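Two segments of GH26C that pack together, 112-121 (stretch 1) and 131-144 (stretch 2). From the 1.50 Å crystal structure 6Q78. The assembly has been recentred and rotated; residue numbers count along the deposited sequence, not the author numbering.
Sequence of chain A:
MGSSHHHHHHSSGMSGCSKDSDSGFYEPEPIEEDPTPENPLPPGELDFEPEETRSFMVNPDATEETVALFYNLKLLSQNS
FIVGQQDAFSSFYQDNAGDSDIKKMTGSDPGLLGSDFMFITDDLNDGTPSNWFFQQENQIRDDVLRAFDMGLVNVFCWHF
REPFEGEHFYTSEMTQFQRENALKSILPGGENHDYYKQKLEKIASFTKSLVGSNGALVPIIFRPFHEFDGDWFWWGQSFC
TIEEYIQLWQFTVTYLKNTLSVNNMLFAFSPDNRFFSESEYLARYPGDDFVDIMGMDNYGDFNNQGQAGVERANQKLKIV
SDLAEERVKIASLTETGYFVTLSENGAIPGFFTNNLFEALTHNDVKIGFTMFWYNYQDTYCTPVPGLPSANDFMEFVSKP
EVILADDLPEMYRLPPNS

Stretch 1 112-121: LLGSDFMFIT
Stretch 2 (131-144) NWFFQQENQIRDDV

How do the two stretches run? Strand 112-116 and helix 132-144 are nearly antiparallel, at 158° with axes 9.6 Å apart; no hydrogen bond crosses between them, and the contact, mostly side-chain packing, buries 544 Å² summed over both sides. CA atoms pair Leu113 with Val144 (7.4 Å), Ser115 with Ile140 (6.9 Å), Ile120 with Glu137 (5.3 Å) and Phe119 with Phe133 (5.5 Å).

What fills the strand end? Leu113 (chi1 t, chi2 p) points toward the helix, its CD2 3.6 Å from Asp143 O. Ser115 (m) points its CB toward the helix, CB lying 3.9 Å from Ile140 CG2 and OG 3.7 Å from Val144 CG2. Ile140 (m, t) sends CD1 to 3.7 Å from Asp116 O and 4.1 Å from Ile120 CD1.

Why is Phe119 central? At chi1 -71° and chi2 -33° its flat ring meets three helix residues. Trp132 (t, chi2 77°) turns its edge to one face, CH2 3.6 Å from Phe119 CZ, planes at 70°. Phe133 (m) brings CD1 within 3.7 Å of Phe119 CD1, and Gln136 CB lies 3.7 Å from Phe119 CD2.

What shapes the backbones? Asp116 (t) accepts at OD1 from Met118 N (2.8 Å), a bond that ties the Asp116 side chain to the backbone two residues on. Asn131 (t) caps the helix, OD1 accepting from Phe134 N at 3.1 Å.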

# COMPACT_ATOMS: atom_id res chain seq x y z
N LEU A 112 2.17 1.83 10.51
CA LEU A 112 2.58 1.55 9.14
C LEU A 112 2.84 2.87 8.42
O LEU A 112 2.13 3.86 8.65
CB LEU A 112 1.50 0.72 8.42
CG LEU A 112 1.61 0.45 6.93
CD1 LEU A 112 0.89 -0.87 6.66
CD2 LEU A 112 0.98 1.54 6.16
N LEU A 113 3.87 2.88 7.60
CA LEU A 113 4.24 4.03 6.78
C LEU A 113 4.10 3.67 5.30
O LEU A 113 4.64 2.65 4.87
CB LEU A 113 5.69 4.40 7.05
CG LEU A 113 6.26 5.52 6.15
CD1 LEU A 113 5.47 6.82 6.41
CD2 LEU A 113 7.74 5.71 6.36
N GLY A 114 3.40 4.51 4.55
CA GLY A 114 3.31 4.38 3.10
C GLY A 114 4.29 5.33 2.44
O GLY A 114 4.41 6.49 2.83
N SER A 115 5.00 4.81 1.44
CA SER A 115 5.90 5.62 0.60
C SER A 115 5.65 5.30 -0.87
O SER A 115 4.83 4.44 -1.21
CB SER A 115 7.36 5.26 0.92
OG SER A 115 7.62 5.65 2.29
N ASP A 116 6.35 6.01 -1.75
CA ASP A 116 6.07 5.92 -3.20
C ASP A 116 7.40 5.84 -3.93
O ASP A 116 8.33 6.60 -3.63
CB ASP A 116 5.30 7.17 -3.64
CG ASP A 116 4.58 7.01 -5.00
OD1 ASP A 116 5.08 6.31 -5.92
OD2 ASP A 116 3.52 7.70 -5.16
N PHE A 117 7.50 4.92 -4.89
CA PHE A 117 8.68 4.88 -5.77
C PHE A 117 8.72 5.98 -6.83
O PHE A 117 9.76 6.12 -7.50
CB PHE A 117 8.79 3.51 -6.45
CG PHE A 117 9.42 2.45 -5.58
CD1 PHE A 117 10.76 2.57 -5.19
CD2 PHE A 117 8.71 1.34 -5.17
CE1 PHE A 117 11.36 1.61 -4.38
CE2 PHE A 117 9.30 0.34 -4.33
CZ PHE A 117 10.66 0.51 -3.95
N MET A 118 7.65 6.77 -6.98
CA MET A 118 7.56 7.85 -7.98
C MET A 118 8.86 8.64 -8.20
O MET A 118 9.39 8.71 -9.32
CB MET A 118 6.43 8.77 -7.54
CG MET A 118 6.26 10.00 -8.44
SD MET A 118 4.85 11.02 -7.89
CE MET A 118 5.24 11.49 -6.19
N PHE A 119 9.35 9.32 -7.16
CA PHE A 119 10.52 10.16 -7.36
C PHE A 119 11.80 9.33 -7.48
O PHE A 119 12.80 9.80 -8.06
CB PHE A 119 10.61 11.16 -6.19
CG PHE A 119 9.53 12.27 -6.20
CD1 PHE A 119 9.02 12.78 -7.39
CD2 PHE A 119 8.96 12.67 -5.00
CE1 PHE A 119 8.03 13.76 -7.40
CE2 PHE A 119 7.97 13.68 -5.00
CZ PHE A 119 7.50 14.19 -6.20
N ILE A 120 11.81 8.11 -6.93
CA ILE A 120 12.98 7.25 -7.00
C ILE A 120 13.21 6.79 -8.43
O ILE A 120 14.37 6.55 -8.83
CB ILE A 120 12.77 6.10 -6.00
CG1 ILE A 120 12.68 6.69 -4.58
CG2 ILE A 120 13.86 5.03 -6.11
CD1 ILE A 120 12.17 5.69 -3.54
N THR A 121 12.16 6.69 -9.23
CA THR A 121 12.29 6.19 -10.60
C THR A 121 12.16 7.29 -11.65
O THR A 121 12.09 7.01 -12.86
CB THR A 121 11.26 5.10 -10.93
OG1 THR A 121 9.93 5.63 -10.84
CG2 THR A 121 11.43 3.90 -9.98
N ASN A 131 20.41 17.10 -6.81
CA ASN A 131 19.26 16.77 -7.62
C ASN A 131 18.04 16.62 -6.73
O ASN A 131 18.07 15.88 -5.75
CB ASN A 131 19.59 15.47 -8.34
CG ASN A 131 18.46 14.99 -9.25
OD1 ASN A 131 17.40 14.59 -8.79
ND2 ASN A 131 18.70 14.99 -10.57
N TRP A 132 16.96 17.35 -7.05
CA TRP A 132 15.80 17.37 -6.16
C TRP A 132 15.16 15.99 -6.03
O TRP A 132 14.72 15.61 -4.95
CB TRP A 132 14.77 18.42 -6.64
CG TRP A 132 13.57 18.53 -5.73
CD1 TRP A 132 13.53 19.17 -4.51
CD2 TRP A 132 12.29 17.92 -5.91
NE1 TRP A 132 12.29 19.02 -3.94
CE2 TRP A 132 11.50 18.27 -4.78
CE3 TRP A 132 11.73 17.11 -6.91
CZ2 TRP A 132 10.17 17.85 -4.64
CZ3 TRP A 132 10.41 16.69 -6.77
CH2 TRP A 132 9.65 17.05 -5.62
N PHE A 133 15.10 15.23 -7.12
CA PHE A 133 14.49 13.91 -7.05
C PHE A 133 15.31 12.98 -6.17
O PHE A 133 14.74 12.23 -5.37
CB PHE A 133 14.30 13.32 -8.45
CG PHE A 133 13.39 14.13 -9.31
CD1 PHE A 133 12.00 14.05 -9.18
CD2 PHE A 133 13.93 15.02 -10.22
CE1 PHE A 133 11.20 14.86 -9.95
CE2 PHE A 133 13.10 15.81 -11.00
CZ PHE A 133 11.75 15.73 -10.84
N PHE A 134 16.65 13.07 -6.25
CA PHE A 134 17.47 12.28 -5.34
C PHE A 134 17.29 12.74 -3.90
O PHE A 134 17.28 11.92 -2.97
CB PHE A 134 18.95 12.33 -5.76
CG PHE A 134 19.84 11.63 -4.78
CD1 PHE A 134 20.66 12.32 -3.93
CD2 PHE A 134 19.75 10.25 -4.68
CE1 PHE A 134 21.44 11.65 -3.00
CE2 PHE A 134 20.51 9.56 -3.74
CZ PHE A 134 21.36 10.25 -2.91
N GLN A 135 17.14 14.06 -3.68
CA GLN A 135 16.87 14.52 -2.32
C GLN A 135 15.58 13.91 -1.79
O GLN A 135 15.51 13.53 -0.60
CB GLN A 135 16.79 16.06 -2.29
CG GLN A 135 18.14 16.71 -2.56
CD GLN A 135 18.02 18.19 -2.80
OE1 GLN A 135 16.97 18.78 -2.56
NE2 GLN A 135 19.10 18.80 -3.30
N GLN A 136 14.55 13.78 -2.64
CA GLN A 136 13.30 13.13 -2.19
C GLN A 136 13.55 11.66 -1.89
O GLN A 136 13.06 11.14 -0.89
CB GLN A 136 12.21 13.30 -3.25
CG GLN A 136 11.85 14.80 -3.51
CD GLN A 136 11.41 15.49 -2.23
OE1 GLN A 136 10.37 15.16 -1.67
NE2 GLN A 136 12.23 16.40 -1.74
N GLU A 137 14.30 10.99 -2.77
CA GLU A 137 14.66 9.58 -2.57
C GLU A 137 15.35 9.39 -1.22
O GLU A 137 15.03 8.46 -0.47
CB GLU A 137 15.60 9.17 -3.70
CG GLU A 137 16.24 7.82 -3.46
CD GLU A 137 17.12 7.40 -4.62
OE1 GLU A 137 16.81 7.78 -5.76
OE2 GLU A 137 18.12 6.66 -4.40
N ASN A 138 16.27 10.29 -0.89
CA ASN A 138 17.01 10.14 0.36
C ASN A 138 16.14 10.40 1.57
O ASN A 138 16.31 9.75 2.62
CB ASN A 138 18.17 11.13 0.35
CG ASN A 138 19.11 10.91 1.46
OD1 ASN A 138 19.89 9.95 1.43
ND2 ASN A 138 19.07 11.78 2.46
N GLN A 139 15.21 11.36 1.46
CA GLN A 139 14.27 11.57 2.55
C GLN A 139 13.34 10.36 2.73
O GLN A 139 13.05 9.95 3.87
CB GLN A 139 13.45 12.84 2.31
CG GLN A 139 12.54 13.10 3.57
CD GLN A 139 13.38 13.32 4.84
OE1 GLN A 139 13.38 12.50 5.81
NE2 GLN A 139 14.12 14.41 4.85
N ILE A 140 12.86 9.76 1.62
CA ILE A 140 12.08 8.53 1.72
C ILE A 140 12.89 7.45 2.41
O ILE A 140 12.41 6.77 3.34
CB ILE A 140 11.62 8.08 0.32
CG1 ILE A 140 10.60 9.07 -0.23
CG2 ILE A 140 11.01 6.67 0.42
CD1 ILE A 140 10.43 8.97 -1.78
N ARG A 141 14.13 7.28 1.98
CA ARG A 141 14.98 6.24 2.58
C ARG A 141 15.14 6.46 4.10
O ARG A 141 14.95 5.53 4.91
CB ARG A 141 16.35 6.24 1.89
CG ARG A 141 17.27 5.12 2.37
CD ARG A 141 18.46 4.91 1.37
NE ARG A 141 19.30 3.81 1.84
CZ ARG A 141 20.18 3.98 2.83
NH1 ARG A 141 20.30 5.18 3.41
NH2 ARG A 141 20.94 2.97 3.26
N ASP A 142 15.39 7.71 4.51
CA ASP A 142 15.52 8.00 5.94
C ASP A 142 14.21 7.71 6.70
O ASP A 142 14.25 7.15 7.80
CB ASP A 142 15.88 9.46 6.13
CG ASP A 142 17.34 9.76 5.79
OD1 ASP A 142 18.14 8.81 5.52
OD2 ASP A 142 17.69 10.95 5.79
N ASP A 143 13.06 8.05 6.11
CA ASP A 143 11.78 7.81 6.80
C ASP A 143 11.48 6.31 6.90
O ASP A 143 10.98 5.84 7.93
CB ASP A 143 10.64 8.52 6.06
CG ASP A 143 10.65 10.03 6.24
OD1 ASP A 143 9.83 10.72 5.53
OD2 ASP A 143 11.46 10.54 7.03
N VAL A 144 11.83 5.55 5.85
CA VAL A 144 11.61 4.10 5.86
C VAL A 144 12.51 3.42 6.90
O VAL A 144 12.06 2.51 7.62
CB VAL A 144 11.83 3.55 4.44
CG1 VAL A 144 11.99 2.00 4.42
CG2 VAL A 144 10.64 3.94 3.56